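Local coordinates for Endoglucanase(Endo-1,4-beta-glucanase)protein (Pseudomonas stutzeri, PDB 6R2J) that probably hydrolyses beta-1,4-glucosidic bonds of cellulose-like glucans as a family 5 endoglucanase, and binds cellobiose in its substrate cleft, at residues L171-W185 and R200-F213. Numbering follows the deposited sequence.
Sequences LIFIEGERWSSAYHW and RLIYEAHLYFDDDF. With BGC (beta-D-glucopyranose), chain E; BGC (beta-D-glucopyranose), chain B.
His184 points its ring edge at the face of Phe213, a T-shaped pair with centroids 4.5 Å apart and planes at 60°. His184 CE1 lies over the centre of the Phe213 ring. Tyr183 CD2 reaches Phe213 CE2 at 3.5 Å, but those two rings are slid apart and barely overlap. One face of His184 is covered by Arg178 NE, the other by Tyr183 CD2. Its ND1 is hydrogen-bonded to Ser181 OG at 2.6 Å, which limits how the ring can rotate.

Earlier in both segments, strands 171-175 and 201-206 pair in parallel as neighbours in the TIM barrel. On one face of the sheet, Phe173 and Ile202 lie side by side. On the other, Ile174 CG1 presses on Leu201 CD2 at 3.5 Å. Further along, Ser180 O accepts from His206 N at 2.7 Å.

Glu204 keeps CG anti to the backbone N (chi1 162°) and runs extended, which lays its carboxylate beside that of Glu175. Their OE2 atoms are 3.5 Å apart. His206 NE2 donates to Glu204 OE2 at 3.0 Å; the bond lies in the His206 ring plane but meets OE2 from above the carboxylate plane. His206 ND1 bonds Glu144 OE2. Glu175 OE1 accepts from Glu144 N, and its OE2 forms a salt bridge with Arg56.

Trp179 lays one face against C3 of the chain B glucose. The contact thus joins a sugar-binding rim to a buried acidic network, where Arg56 on Glu175 and the His206 N-H on Glu204 would probably offset some of the repulsion between the two carboxylates.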
ATOM      1  N   LEU A 171     -12.257   2.891  -4.794  1.00 10.76           N
ATOM      2  CA  LEU A 171     -11.347   3.798  -4.109  1.00  9.76           C
ATOM      3  C   LEU A 171     -10.040   3.948  -4.886  1.00  8.13           C
ATOM      4  O   LEU A 171      -9.568   3.030  -5.559  1.00  7.40           O
ATOM      5  CB  LEU A 171     -11.023   3.271  -2.710  1.00  9.56           C
ATOM      6  CG  LEU A 171     -12.217   3.163  -1.764  1.00 11.03           C
ATOM      7  CD1 LEU A 171     -11.791   2.612  -0.435  1.00 11.28           C
ATOM      8  CD2 LEU A 171     -12.901   4.501  -1.610  1.00 12.65           C
ATOM      9  N   ILE A 172      -9.439   5.124  -4.758  1.00  8.07           N
ATOM     10  CA  ILE A 172      -8.118   5.393  -5.316  1.00  9.20           C
ATOM     11  C   ILE A 172      -7.252   5.948  -4.198  1.00  7.88           C
ATOM     12  O   ILE A 172      -7.678   6.867  -3.481  1.00  7.80           O
ATOM     13  CB  ILE A 172      -8.154   6.380  -6.502  1.00 11.89           C
ATOM     14  CG1 ILE A 172      -8.923   5.792  -7.682  1.00 11.45           C
ATOM     15  CG2 ILE A 172      -6.678   6.793  -6.891  1.00 12.72           C
ATOM     16  CD1 ILE A 172      -9.320   6.838  -8.735  1.00 12.49           C
ATOM     17  N   PHE A 173      -6.029   5.402  -4.077  1.00  6.53           N
ATOM     18  CA  PHE A 173      -5.052   5.765  -3.059  1.00  7.84           C
ATOM     19  C   PHE A 173      -3.927   6.581  -3.682  1.00  8.36           C
ATOM     20  O   PHE A 173      -3.280   6.153  -4.659  1.00  7.81           O
ATOM     21  CB  PHE A 173      -4.552   4.506  -2.351  1.00  7.11           C
ATOM     22  CG  PHE A 173      -5.678   3.754  -1.650  1.00  8.44           C
ATOM     23  CD1 PHE A 173      -6.552   2.957  -2.357  1.00  7.50           C
ATOM     24  CD2 PHE A 173      -5.880   3.875  -0.279  1.00  9.50           C
ATOM     25  CE1 PHE A 173      -7.579   2.311  -1.719  1.00  7.57           C
ATOM     26  CE2 PHE A 173      -6.909   3.187   0.359  1.00  8.53           C
ATOM     27  CZ  PHE A 173      -7.745   2.434  -0.368  1.00  7.47           C
ATOM     28  N   ILE A 174      -3.721   7.766  -3.113  1.00  8.98           N
ATOM     29  CA  ILE A 174      -2.774   8.742  -3.620  1.00  8.45           C
ATOM     30  C   ILE A 174      -1.612   8.852  -2.632  1.00  8.68           C
ATOM     31  O   ILE A 174      -1.783   9.294  -1.488  1.00  8.36           O
ATOM     32  CB  ILE A 174      -3.442  10.111  -3.857  1.00 10.44           C
ATOM     33  CG1 ILE A 174      -4.682   9.981  -4.756  1.00 11.80           C
ATOM     34  CG2 ILE A 174      -2.419  11.119  -4.466  1.00 10.85           C
ATOM     35  CD1 ILE A 174      -4.418   9.508  -6.171  1.00 12.72           C
ATOM     36  N   GLU A 175      -0.419   8.503  -3.098  1.00  9.43           N
ATOM     37  CA  GLU A 175       0.824   8.777  -2.405  1.00  9.09           C
ATOM     38  C   GLU A 175       1.421  10.122  -2.847  1.00 10.01           C
ATOM     39  O   GLU A 175       1.043  10.711  -3.882  1.00 10.22           O
ATOM     40  CB  GLU A 175       1.808   7.611  -2.655  1.00  8.82           C
ATOM     41  CG  GLU A 175       1.208   6.285  -2.171  1.00  8.02           C
ATOM     42  CD  GLU A 175       2.159   5.119  -2.217  1.00  7.81           C
ATOM     43  OE1 GLU A 175       3.326   5.308  -1.843  1.00  6.73           O
ATOM     44  OE2 GLU A 175       1.712   3.998  -2.621  1.00  9.58           O
ATOM     45  N   GLY A 176       2.341  10.623  -2.020  1.00  9.89           N
ATOM     46  CA  GLY A 176       3.053  11.847  -2.279  1.00  8.99           C
ATOM     47  C   GLY A 176       4.549  11.629  -2.474  1.00  8.83           C
ATOM     48  O   GLY A 176       5.091  10.529  -2.394  1.00  8.73           O
ATOM     49  N   GLU A 177       5.210  12.742  -2.728  1.00  9.55           N
ATOM     50  CA  GLU A 177       6.634  12.807  -3.006  1.00 10.72           C
ATOM     51  C   GLU A 177       7.455  12.469  -1.742  1.00 10.17           C
ATOM     52  O   GLU A 177       6.925  12.128  -0.659  1.00 10.37           O
ATOM     53  CB  GLU A 177       6.895  14.168  -3.668  1.00 11.98           C
ATOM     54  CG  GLU A 177       8.275  14.622  -4.022  1.00 17.59           C
ATOM     55  CD  GLU A 177       9.045  13.745  -4.991  1.00 17.49           C
ATOM     56  OE1 GLU A 177       9.948  13.118  -4.454  1.00 19.61           O
ATOM     57  OE2 GLU A 177       8.820  13.719  -6.239  1.00 16.76           O
ATOM     58  N   ARG A 178       8.776  12.477  -1.931  1.00  9.36           N
ATOM     59  CA  ARG A 178       9.717  12.062  -0.902  1.00  9.84           C
ATOM     60  C   ARG A 178       9.417  10.659  -0.382  1.00  9.41           C
ATOM     61  O   ARG A 178       9.407  10.411   0.827  1.00 10.12           O
ATOM     62  CB  ARG A 178       9.780  13.047   0.263  1.00 12.73           C
ATOM     63  CG  ARG A 178      11.161  13.045   0.940  1.00 14.86           C
ATOM     64  CD  ARG A 178      11.036  13.178   2.442  1.00 19.54           C
ATOM     65  NE  ARG A 178      12.249  12.677   3.107  1.00 24.17           N
ATOM     66  CZ  ARG A 178      12.607  11.393   3.154  1.00 26.86           C
ATOM     67  NH1 ARG A 178      11.817  10.452   2.590  1.00 28.17           N
ATOM     68  NH2 ARG A 178      13.752  11.050   3.766  1.00 26.47           N
ATOM     69  N   TRP A 179       9.171   9.740  -1.305  1.00  8.70           N
ATOM     70  CA  TRP A 179       8.903   8.333  -0.997  1.00  9.90           C
ATOM     71  C   TRP A 179       7.616   8.154  -0.198  1.00  9.52           C
ATOM     72  O   TRP A 179       7.474   7.194   0.566  1.00 10.20           O
ATOM     73  CB  TRP A 179      10.075   7.624  -0.315  1.00 11.46           C
ATOM     74  CG  TRP A 179      11.417   7.787  -1.016  1.00 12.84           C
ATOM     75  CD1 TRP A 179      12.243   8.875  -0.941  1.00 13.21           C
ATOM     76  CD2 TRP A 179      12.103   6.826  -1.858  1.00 13.42           C
ATOM     77  NE1 TRP A 179      13.387   8.661  -1.691  1.00 14.32           N
ATOM     78  CE2 TRP A 179      13.330   7.408  -2.250  1.00 14.69           C
ATOM     79  CE3 TRP A 179      11.798   5.545  -2.324  1.00 13.14           C
ATOM     80  CZ2 TRP A 179      14.256   6.735  -3.069  1.00 14.38           C
ATOM     81  CZ3 TRP A 179      12.720   4.890  -3.138  1.00 12.38           C
ATOM     82  CH2 TRP A 179      13.926   5.487  -3.498  1.00 12.60           C
ATOM     83  N   SER A 180       6.686   9.101  -0.338  1.00  8.82           N
ATOM     84  CA  SER A 180       5.445   9.134   0.438  1.00  8.44           C
ATOM     85  C   SER A 180       5.707   8.976   1.941  1.00  8.87           C
ATOM     86  O   SER A 180       4.940   8.344   2.664  1.00  9.61           O
ATOM     87  CB  SER A 180       4.427   8.113  -0.044  1.00  9.95           C
ATOM     88  OG  SER A 180       3.121   8.564   0.292  1.00 13.02           O
ATOM     89  N   SER A 181       6.765   9.626   2.412  1.00  8.91           N
ATOM     90  CA  SER A 181       7.045   9.725   3.835  1.00  9.14           C
ATOM     91  C   SER A 181       5.943  10.452   4.598  1.00  9.84           C
ATOM     92  O   SER A 181       5.551  11.568   4.256  1.00  9.77           O
ATOM     93  CB  SER A 181       8.360  10.489   4.005  1.00 10.41           C
ATOM     94  OG  SER A 181       8.579  10.821   5.357  1.00 10.26           O
ATOM     95  N   ALA A 182       5.488   9.825   5.675  1.00 11.64           N
ATOM     96  CA  ALA A 182       4.479  10.435   6.528  1.00 12.11           C
ATOM     97  C   ALA A 182       5.051  11.607   7.322  1.00 11.81           C
ATOM     98  O   ALA A 182       4.409  12.658   7.449  1.00 12.94           O
ATOM     99  CB  ALA A 182       3.924   9.371   7.473  1.00 13.49           C
ATOM    100  N   TYR A 183       6.264  11.455   7.854  1.00 10.59           N
ATOM    101  CA  TYR A 183       6.865  12.514   8.659  1.00 11.34           C
ATOM    102  C   TYR A 183       7.051  13.789   7.842  1.00 10.88           C
ATOM    103  O   TYR A 183       6.807  14.905   8.329  1.00 10.71           O
ATOM    104  CB  TYR A 183       8.212  12.006   9.210  1.00 12.49           C
ATOM    105  CG  TYR A 183       8.964  13.056   9.970  1.00 13.83           C
ATOM    106  CD1 TYR A 183       8.576  13.413  11.264  1.00 14.70           C
ATOM    107  CD2 TYR A 183      10.028  13.748   9.385  1.00 13.77           C
ATOM    108  CE1 TYR A 183       9.232  14.420  11.954  1.00 16.14           C
ATOM    109  CE2 TYR A 183      10.673  14.760  10.066  1.00 14.39           C
ATOM    110  CZ  TYR A 183      10.276  15.075  11.342  1.00 15.38           C
ATOM    111  OH  TYR A 183      10.920  16.062  12.023  1.00 19.07           O
ATOM    112  N   HIS A 184       7.463  13.637   6.583  1.00  9.96           N
ATOM    113  CA  HIS A 184       7.798  14.764   5.735  1.00 10.61           C
ATOM    114  C   HIS A 184       6.598  15.314   4.980  1.00 11.57           C
ATOM    115  O   HIS A 184       6.747  16.345   4.302  1.00 10.89           O
ATOM    116  CB  HIS A 184       8.888  14.351   4.723  1.00 10.32           C
ATOM    117  CG  HIS A 184      10.178  13.907   5.358  1.00 11.57           C
ATOM    118  ND1 HIS A 184      10.512  12.580   5.549  1.00 12.32           N
ATOM    119  CD2 HIS A 184      11.218  14.625   5.850  1.00 12.01           C
ATOM    120  CE1 HIS A 184      11.698  12.504   6.135  1.00 12.35           C
ATOM    121  NE2 HIS A 184      12.152  13.733   6.320  1.00 11.40           N
ATOM    122  N   TRP A 185       5.437  14.646   5.081  1.00 10.58           N
ATOM    123  CA  TRP A 185       4.275  14.957   4.258  1.00 10.00           C
ATOM    124  C   TRP A 185       3.913  16.442   4.251  1.00 10.95           C
ATOM    125  O   TRP A 185       3.697  16.998   3.161  1.00 11.21           O
ATOM    126  CB  TRP A 185       3.119  14.083   4.763  1.00 10.01           C
ATOM    127  CG  TRP A 185       1.997  14.137   3.858  1.00 10.77           C
ATOM    128  CD1 TRP A 185       1.046  15.122   3.782  1.00 13.14           C
ATOM    129  CD2 TRP A 185       1.685  13.196   2.850  1.00 11.31           C
ATOM    130  NE1 TRP A 185       0.181  14.863   2.751  1.00 13.46           N
ATOM    131  CE2 TRP A 185       0.536  13.670   2.175  1.00 12.50           C
ATOM    132  CE3 TRP A 185       2.264  11.997   2.439  1.00 12.29           C
ATOM    133  CZ2 TRP A 185      -0.050  12.969   1.097  1.00 14.93           C
ATOM    134  CZ3 TRP A 185       1.684  11.305   1.384  1.00 14.32           C
ATOM    135  CH2 TRP A 185       0.536  11.790   0.726  1.00 15.18           C
ATOM    136  N   ARG A 200     -13.966   9.470  -3.642  1.00 17.11           N
ATOM    137  CA  ARG A 200     -13.484   8.144  -3.286  1.00 17.82           C
ATOM    138  C   ARG A 200     -11.989   8.079  -3.425  1.00 15.09           C
ATOM    139  O   ARG A 200     -11.429   7.200  -4.081  1.00 14.49           O
ATOM    140  CB  ARG A 200     -14.174   7.053  -4.068  1.00 21.44           C
ATOM    141  CG  ARG A 200     -15.573   6.756  -3.543  1.00 24.18           C
ATOM    142  CD  ARG A 200     -16.150   5.651  -4.424  1.00 27.54           C
ATOM    143  NE  ARG A 200     -17.435   5.147  -3.912  1.00 30.56           N
ATOM    144  CZ  ARG A 200     -18.621   5.732  -4.018  1.00 32.81           C
ATOM    145  NH1 ARG A 200     -18.661   6.905  -4.571  1.00 33.66           N
ATOM    146  NH2 ARG A 200     -19.718   5.153  -3.476  1.00 33.51           N
ATOM    147  N   LEU A 201     -11.326   9.037  -2.795  1.00 13.57           N
ATOM    148  CA  LEU A 201      -9.873   9.146  -2.798  1.00 12.74           C
ATOM    149  C   LEU A 201      -9.380   9.133  -1.360  1.00 12.42           C
ATOM    150  O   LEU A 201     -10.011   9.734  -0.474  1.00 12.99           O
ATOM    151  CB  LEU A 201      -9.470  10.477  -3.423  1.00 15.07           C
ATOM    152  CG  LEU A 201      -8.094  10.735  -4.023  1.00 16.91           C
ATOM    153  CD1 LEU A 201      -8.321  11.446  -5.316  1.00 17.31           C
ATOM    154  CD2 LEU A 201      -7.340  11.531  -2.989  1.00 17.32           C
ATOM    155  N   ILE A 202      -8.242   8.467  -1.143  1.00  9.48           N
ATOM    156  CA  ILE A 202      -7.582   8.418   0.159  1.00 10.80           C
ATOM    157  C   ILE A 202      -6.094   8.659  -0.068  1.00  9.69           C
ATOM    158  O   ILE A 202      -5.509   8.163  -1.034  1.00  9.86           O
ATOM    159  CB  ILE A 202      -7.857   7.089   0.904  1.00 11.71           C
ATOM    160  CG1 ILE A 202      -9.377   6.959   1.100  1.00 11.91           C
ATOM    161  CG2 ILE A 202      -7.093   7.040   2.195  1.00 11.50           C
ATOM    162  CD1 ILE A 202      -9.857   5.514   1.401  1.00 13.69           C
ATOM    163  N   TYR A 203      -5.488   9.418   0.839  1.00  9.42           N
ATOM    164  CA  TYR A 203      -4.069   9.747   0.776  1.00 10.28           C
ATOM    165  C   TYR A 203      -3.304   8.773   1.640  1.00 10.07           C
ATOM    166  O   TYR A 203      -3.805   8.280   2.648  1.00 12.24           O
ATOM    167  CB  TYR A 203      -3.808  11.174   1.211  1.00 10.61           C
ATOM    168  CG  TYR A 203      -4.372  12.128   0.202  1.00 10.90           C
ATOM    169  CD1 TYR A 203      -5.695  12.541   0.293  1.00 11.31           C
ATOM    170  CD2 TYR A 203      -3.602  12.571  -0.881  1.00 10.67           C
ATOM    171  CE1 TYR A 203      -6.232  13.404  -0.632  1.00 10.89           C
ATOM    172  CE2 TYR A 203      -4.125  13.463  -1.808  1.00 11.55           C
ATOM    173  CZ  TYR A 203      -5.446  13.875  -1.679  1.00 11.40           C
ATOM    174  OH  TYR A 203      -6.004  14.762  -2.580  1.00 11.61           O
ATOM    175  N   GLU A 204      -2.105   8.447   1.206  1.00  9.54           N
ATOM    176  CA  GLU A 204      -1.412   7.292   1.743  1.00  8.54           C
ATOM    177  C   GLU A 204       0.052   7.645   1.868  1.00  8.28           C
ATOM    178  O   GLU A 204       0.677   8.058   0.884  1.00  8.24           O
ATOM    179  CB  GLU A 204      -1.489   6.077   0.819  1.00  7.55           C
ATOM    180  CG  GLU A 204      -0.413   5.049   1.175  1.00  8.72           C
ATOM    181  CD  GLU A 204      -0.442   3.824   0.252  1.00  8.53           C
ATOM    182  OE1 GLU A 204      -1.283   3.764  -0.689  1.00  9.42           O
ATOM    183  OE2 GLU A 204       0.398   2.931   0.463  1.00  8.58           O
ATOM    184  N   ALA A 205       0.595   7.413   3.063  1.00  9.38           N
ATOM    185  CA  ALA A 205       1.998   7.615   3.386  1.00  9.90           C
ATOM    186  C   ALA A 205       2.557   6.321   3.962  1.00  9.47           C
ATOM    187  O   ALA A 205       1.811   5.423   4.386  1.00  7.34           O
ATOM    188  CB  ALA A 205       2.206   8.720   4.433  1.00  9.74           C
ATOM    189  N   HIS A 206       3.897   6.280   4.010  1.00 10.05           N
ATOM    190  CA  HIS A 206       4.694   5.182   4.534  1.00  9.29           C
ATOM    191  C   HIS A 206       5.497   5.697   5.706  1.00  7.87           C
ATOM    192  O   HIS A 206       5.794   6.889   5.795  1.00  8.31           O
ATOM    193  CB  HIS A 206       5.619   4.630   3.451  1.00  8.74           C
ATOM    194  CG  HIS A 206       4.861   4.014   2.319  1.00  9.38           C
ATOM    195  ND1 HIS A 206       5.450   3.570   1.161  1.00  9.95           N
ATOM    196  CD2 HIS A 206       3.532   3.788   2.168  1.00  9.60           C
ATOM    197  CE1 HIS A 206       4.520   3.104   0.344  1.00 10.03           C
ATOM    198  NE2 HIS A 206       3.354   3.187   0.949  1.00  8.34           N
ATOM    199  N   LEU A 207       5.822   4.793   6.620  1.00  8.11           N
ATOM    200  CA  LEU A 207       6.459   5.216   7.857  1.00 11.11           C
ATOM    201  C   LEU A 207       7.238   4.057   8.453  1.00 12.42           C
ATOM    202  O   LEU A 207       6.664   3.016   8.766  1.00 12.87           O
ATOM    203  CB  LEU A 207       5.389   5.717   8.850  1.00 12.18           C
ATOM    204  CG  LEU A 207       5.780   6.274  10.231  1.00 12.61           C
ATOM    205  CD1 LEU A 207       4.610   7.159  10.731  1.00 11.24           C
ATOM    206  CD2 LEU A 207       6.151   5.164  11.209  1.00 13.11           C
ATOM    207  N   TYR A 208       8.537   4.259   8.627  1.00 12.41           N
ATOM    208  CA  TYR A 208       9.402   3.302   9.275  1.00 11.96           C
ATOM    209  C   TYR A 208      10.098   3.974  10.455  1.00 11.85           C
ATOM    210  O   TYR A 208      10.022   5.188  10.654  1.00 13.26           O
ATOM    211  CB  TYR A 208      10.390   2.708   8.272  1.00 11.26           C
ATOM    212  CG  TYR A 208       9.729   1.826   7.235  1.00  9.55           C
ATOM    213  CD1 TYR A 208       9.502   0.485   7.492  1.00  8.44           C
ATOM    214  CD2 TYR A 208       9.349   2.341   5.989  1.00  8.92           C
ATOM    215  CE1 TYR A 208       8.919  -0.337   6.531  1.00  8.39           C
ATOM    216  CE2 TYR A 208       8.728   1.551   5.036  1.00  7.70           C
ATOM    217  CZ  TYR A 208       8.534   0.201   5.295  1.00  8.18           C
ATOM    218  OH  TYR A 208       7.965  -0.621   4.352  1.00  9.08           O
ATOM    219  N   PHE A 209      10.782   3.170  11.249  1.00 11.38           N
ATOM    220  CA  PHE A 209      11.258   3.627  12.546  1.00 11.84           C
ATOM    221  C   PHE A 209      12.762   3.887  12.620  1.00 11.69           C
ATOM    222  O   PHE A 209      13.238   4.277  13.695  1.00 12.62           O
ATOM    223  CB  PHE A 209      10.905   2.572  13.603  1.00 10.92           C
ATOM    224  CG  PHE A 209       9.434   2.353  13.798  1.00  9.84           C
ATOM    225  CD1 PHE A 209       8.499   3.311  13.376  1.00  9.99           C
ATOM    226  CD2 PHE A 209       8.987   1.211  14.450  1.00 10.44           C
ATOM    227  CE1 PHE A 209       7.149   3.113  13.581  1.00  9.36           C
ATOM    228  CE2 PHE A 209       7.644   1.021  14.692  1.00 10.90           C
ATOM    229  CZ  PHE A 209       6.721   1.965  14.240  1.00 10.19           C
ATOM    230  N   ASP A 210      13.530   3.603  11.551  1.00 10.84           N
ATOM    231  CA  ASP A 210      14.976   3.789  11.595  1.00 11.94           C
ATOM    232  C   ASP A 210      15.344   5.248  11.305  1.00 13.70           C
ATOM    233  O   ASP A 210      14.525   6.057  10.838  1.00 12.75           O
ATOM    234  CB  ASP A 210      15.759   2.795  10.725  1.00 12.45           C
ATOM    235  CG  ASP A 210      15.227   2.663   9.318  1.00 13.11           C
ATOM    236  OD1 ASP A 210      14.098   3.116   9.062  1.00 14.32           O
ATOM    237  OD2 ASP A 210      15.930   2.072   8.460  1.00 13.88           O
ATOM    238  N   ASP A 211      16.610   5.575  11.627  1.00 15.92           N
ATOM    239  CA  ASP A 211      17.059   6.957  11.731  1.00 14.68           C
ATOM    240  C   ASP A 211      17.005   7.671  10.405  1.00 15.35           C
ATOM    241  O   ASP A 211      16.918   8.907  10.373  1.00 17.46           O
ATOM    242  CB  ASP A 211      18.502   6.967  12.171  1.00 14.76           C
ATOM    243  CG  ASP A 211      18.674   6.623  13.612  1.00 16.65           C
ATOM    244  OD1 ASP A 211      17.674   6.329  14.304  1.00 16.34           O
ATOM    245  OD2 ASP A 211      19.830   6.717  14.090  1.00 20.05           O
ATOM    246  N   ASP A 212      17.062   6.918   9.311  1.00 13.58           N
ATOM    247  CA  ASP A 212      17.051   7.488   7.971  1.00 13.07           C
ATOM    248  C   ASP A 212      15.707   7.311   7.293  1.00 11.10           C
ATOM    249  O   ASP A 212      15.600   7.529   6.085  1.00 11.76           O
ATOM    250  CB  ASP A 212      18.179   6.871   7.141  1.00 14.86           C
ATOM    251  CG  ASP A 212      17.993   5.393   6.896  1.00 15.22           C
ATOM    252  OD1 ASP A 212      16.944   4.855   7.265  1.00 15.97           O
ATOM    253  OD2 ASP A 212      18.901   4.761   6.323  1.00 16.80           O
ATOM    254  N   PHE A 213      14.679   6.910   8.043  1.00 10.64           N
ATOM    255  CA  PHE A 213      13.310   6.773   7.563  1.00 11.73           C
ATOM    256  C   PHE A 213      13.122   5.639   6.532  1.00 12.14           C
ATOM    257  O   PHE A 213      11.977   5.441   6.042  1.00 12.00           O
ATOM    258  CB  PHE A 213      12.761   8.068   6.925  1.00 12.66           C
ATOM    259  CG  PHE A 213      12.937   9.295   7.753  1.00 12.20           C
ATOM    260  CD1 PHE A 213      14.115  10.021   7.699  1.00 12.25           C
ATOM    261  CD2 PHE A 213      11.911   9.729   8.567  1.00 13.81           C
ATOM    262  CE1 PHE A 213      14.281  11.159   8.471  1.00 13.86           C
ATOM    263  CE2 PHE A 213      12.035  10.870   9.340  1.00 14.96           C
ATOM    264  CZ  PHE A 213      13.220  11.596   9.292  1.00 15.36           C
TER
HETATM  265  C2  BGC E   2      11.166   7.613   3.151  0.71 15.36           C
HETATM  266  C3  BGC E   2       9.675   7.553   3.245  0.71 10.56           C
HETATM  267  C4  BGC E   2       9.350   6.146   2.864  0.71 11.69           C
HETATM  268  C5  BGC E   2      10.338   5.084   3.229  0.71 33.08           C
HETATM  269  C6  BGC E   2       9.671   3.823   2.768  0.71  7.08           C
HETATM  270  C1  BGC E   2      12.165   6.445   3.353  0.71 20.14           C
HETATM  271  O2  BGC E   2      11.538   8.895   3.803  0.71 19.35           O
HETATM  272  O3  BGC E   2       9.024   8.476   2.364  0.71 51.96           O
HETATM  273  O4  BGC E   2       8.050   6.107   3.406  0.71 18.47           O
HETATM  274  O5  BGC E   2      11.612   5.377   2.480  0.71 20.05           O
HETATM  275  O6  BGC E   2      10.706   2.813   2.637  0.71 17.58           O
HETATM  276  C2  BGC B   1      15.344   5.134   0.799  0.71 23.83           C
HETATM  277  C3  BGC B   1      13.968   5.634   1.154  0.71 26.25           C
HETATM  278  C4  BGC B   1      14.249   6.467   2.374  0.71 33.97           C
HETATM  279  C5  BGC B   1      15.261   7.635   2.121  0.71 63.59           C
HETATM  280  C6  BGC B   1      15.671   8.419   3.390  0.71 13.47           C
HETATM  281  C1  BGC B   1      16.207   6.300   0.281  0.71 38.91           C
HETATM  282  O1  BGC B   1      17.441   5.958  -0.265  0.71 29.72           O
HETATM  283  O2  BGC B   1      15.357   4.161  -0.235  0.71 22.61           O
HETATM  284  O3  BGC B   1      13.019   4.653   1.590  0.71 27.83           O
HETATM  285  O4  BGC B   1      13.228   7.187   3.050  0.71 20.58           O
HETATM  286  O5  BGC B   1      16.490   7.353   1.345  0.71 20.89           O
HETATM  287  O6  BGC B   1      14.504   8.576   4.183  0.71 28.75           O
HETATM  288  O   HOH W   1       8.056   8.856   7.326  1.00 18.86           O